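Local coordinates for acetylcholine-binding protein (Bulinus truncatus, PDB 2BJ0) that probably binds acetylcholine as a soluble pentameric relative of the ligand-binding domain of nicotinic acetylcholine receptors, at residues V46-W51 with I196-R201. Numbering follows the deposited sequence.
Sequences VEVVLW and ITFAFR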
loop_
_atom_site.group_PDB
_atom_site.type_symbol
_atom_site.label_atom_id
_atom_site.label_comp_id
_atom_site.label_asym_id
_atom_site.label_seq_id
_atom_site.Cartn_x
_atom_site.Cartn_y
_atom_site.Cartn_z
ATOM N N VAL A 46 2.163 23.325 1.185
ATOM C CA VAL A 46 2.689 23.208 2.561
ATOM C C VAL A 46 2.363 21.828 3.079
ATOM O O VAL A 46 1.274 21.319 2.800
ATOM C CB VAL A 46 2.024 24.266 3.496
ATOM C CG1 VAL A 46 2.376 24.005 4.946
ATOM C CG2 VAL A 46 2.510 25.666 3.087
ATOM N N GLU A 47 3.315 21.210 3.777
ATOM C CA GLU A 47 3.123 19.908 4.424
ATOM C C GLU A 47 3.476 20.129 5.873
ATOM O O GLU A 47 4.510 20.694 6.187
ATOM C CB GLU A 47 4.082 18.812 3.881
ATOM C CG GLU A 47 3.838 18.289 2.485
ATOM C CD GLU A 47 4.524 16.930 2.238
ATOM O OE1 GLU A 47 5.484 16.566 2.966
ATOM O OE2 GLU A 47 4.087 16.203 1.317
ATOM N N VAL A 48 2.600 19.671 6.750
ATOM C CA VAL A 48 2.776 19.801 8.178
ATOM C C VAL A 48 2.731 18.415 8.801
ATOM O O VAL A 48 2.178 17.493 8.220
ATOM C CB VAL A 48 1.631 20.674 8.821
ATOM C CG1 VAL A 48 1.621 22.076 8.248
ATOM C CG2 VAL A 48 0.284 20.021 8.656
ATOM N N VAL A 49 3.336 18.274 9.981
ATOM C CA VAL A 49 2.992 17.176 10.887
ATOM C C VAL A 49 2.015 17.677 11.949
ATOM O O VAL A 49 2.267 18.679 12.627
ATOM C CB VAL A 49 4.229 16.567 11.524
ATOM C CG1 VAL A 49 3.848 15.449 12.520
ATOM C CG2 VAL A 49 5.134 16.007 10.434
ATOM N N LEU A 50 0.923 16.940 12.102
ATOM C CA LEU A 50 -0.209 17.355 12.916
ATOM C C LEU A 50 -0.697 16.157 13.729
ATOM O O LEU A 50 -0.956 15.076 13.163
ATOM C CB LEU A 50 -1.315 17.849 11.975
ATOM C CG LEU A 50 -2.634 18.397 12.538
ATOM C CD1 LEU A 50 -2.429 19.783 13.205
ATOM C CD2 LEU A 50 -3.707 18.478 11.454
ATOM N N TRP A 51 -0.792 16.309 15.055
ATOM C CA TRP A 51 -1.579 15.367 15.847
ATOM C C TRP A 51 -2.990 15.891 15.960
ATOM O O TRP A 51 -3.171 17.071 16.246
ATOM C CB TRP A 51 -1.026 15.234 17.261
ATOM C CG TRP A 51 0.387 14.803 17.374
ATOM C CD1 TRP A 51 1.255 14.430 16.352
ATOM C CD2 TRP A 51 1.124 14.660 18.591
ATOM N NE1 TRP A 51 2.472 14.060 16.886
ATOM C CE2 TRP A 51 2.421 14.189 18.251
ATOM C CE3 TRP A 51 0.824 14.884 19.948
ATOM C CZ2 TRP A 51 3.406 13.958 19.208
ATOM C CZ3 TRP A 51 1.819 14.637 20.907
ATOM C CH2 TRP A 51 3.080 14.175 20.524
ATOM N N ILE A 196 -8.308 25.102 11.259
ATOM C CA ILE A 196 -7.070 25.577 11.844
ATOM C C ILE A 196 -6.464 26.681 10.988
ATOM O O ILE A 196 -6.306 26.514 9.789
ATOM C CB ILE A 196 -6.049 24.433 12.030
ATOM C CG1 ILE A 196 -6.642 23.323 12.891
ATOM C CG2 ILE A 196 -4.788 24.953 12.682
ATOM C CD1 ILE A 196 -5.874 22.033 12.768
ATOM N N THR A 197 -6.133 27.805 11.613
ATOM C CA THR A 197 -5.465 28.895 10.932
ATOM C C THR A 197 -4.120 29.130 11.623
ATOM O O THR A 197 -4.059 29.243 12.841
ATOM C CB THR A 197 -6.352 30.172 10.978
ATOM O OG1 THR A 197 -7.570 29.923 10.253
ATOM C CG2 THR A 197 -5.709 31.282 10.191
ATOM N N PHE A 198 -3.042 29.144 10.849
ATOM C CA PHE A 198 -1.745 29.434 11.400
ATOM C C PHE A 198 -0.966 30.370 10.493
ATOM O O PHE A 198 -1.249 30.471 9.291
ATOM C CB PHE A 198 -0.969 28.149 11.782
ATOM C CG PHE A 198 -0.600 27.271 10.609
ATOM C CD1 PHE A 198 -1.495 26.329 10.122
ATOM C CD2 PHE A 198 0.653 27.385 10.012
ATOM C CE1 PHE A 198 -1.133 25.515 9.033
ATOM C CE2 PHE A 198 1.021 26.566 8.908
ATOM C CZ PHE A 198 0.127 25.652 8.438
ATOM N N ALA A 199 -0.041 31.118 11.096
ATOM C CA ALA A 199 0.878 31.955 10.373
ATOM C C ALA A 199 2.282 31.467 10.644
ATOM O O ALA A 199 2.616 31.149 11.767
ATOM C CB ALA A 199 0.738 33.416 10.832
ATOM N N PHE A 200 3.102 31.405 9.607
ATOM C CA PHE A 200 4.484 30.989 9.756
ATOM C C PHE A 200 5.394 31.732 8.778
ATOM O O PHE A 200 4.931 32.241 7.769
ATOM C CB PHE A 200 4.602 29.458 9.560
ATOM C CG PHE A 200 4.590 29.005 8.113
ATOM C CD1 PHE A 200 3.413 28.997 7.381
ATOM C CD2 PHE A 200 5.755 28.539 7.511
ATOM C CE1 PHE A 200 3.412 28.574 6.057
ATOM C CE2 PHE A 200 5.760 28.103 6.200
ATOM C CZ PHE A 200 4.596 28.124 5.471
ATOM N N ARG A 201 6.693 31.749 9.042
ATOM C CA ARG A 201 7.627 32.396 8.137
ATOM C C ARG A 201 8.931 31.592 8.065
ATOM O O ARG A 201 9.149 30.739 8.897
ATOM C CB ARG A 201 7.874 33.846 8.593
ATOM C CG ARG A 201 8.501 33.950 9.980
ATOM C CD ARG A 201 9.099 35.318 10.338
ATOM N NE ARG A 201 9.695 35.270 11.677
ATOM C CZ ARG A 201 9.542 36.217 12.600
ATOM N NH1 ARG A 201 8.801 37.292 12.345
ATOM N NH2 ARG A 201 10.105 36.074 13.791
#
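Val46 sends its two methyl groups to two different phenylalanines, and with Phe198 it buries the most surface here, 41 and 35 Å² respectively. CG1, anti to the backbone N (chi1 170°), comes to the edge of the Phe198 ring near its plane, a loose approach of 4.5 Å to CZ. CG2 instead meets the Phe200 ring obliquely, 4.0 Å from CZ, and these two side chains slide past each other in opposite directions. The CZ of Phe198 also receives Val48 CG1 at 3.9 Å, so one ring atom meets both valines; Val48 and Phe198 approach tip to tip. Farther along, Leu50 CD1 and Ile196 CD1 meet tip to tip at 4.1 Å.

All four contacts are apolar and no hydrogen bond crosses between the segments. The short strand axes stay 11.8 Å apart at closest approach with 109° between their N-to-C directions, so the strands run nearly at right angles; this spacing and the lack of hydrogen bonds are those of two sheets packed face to face, consistent with the immunoglobulin-like beta sandwich of this family. The six residues that share the 187 Å² are all buried in the pentamer.

Around the Val46 end, Phe120 of strand 109-121 touches Val46 and Phe198, and Phe170 packs edge-to-face with Phe200; at the other end Phe31 of strand 25-40 touches Ile196. On the 46-51 side, strands 25-40 and 109-121 pair with strand 45-57; on the other, strand 190-202 lies between strands 133-141 and 170-183, whose Cys135 and Leu172 also touch Phe198.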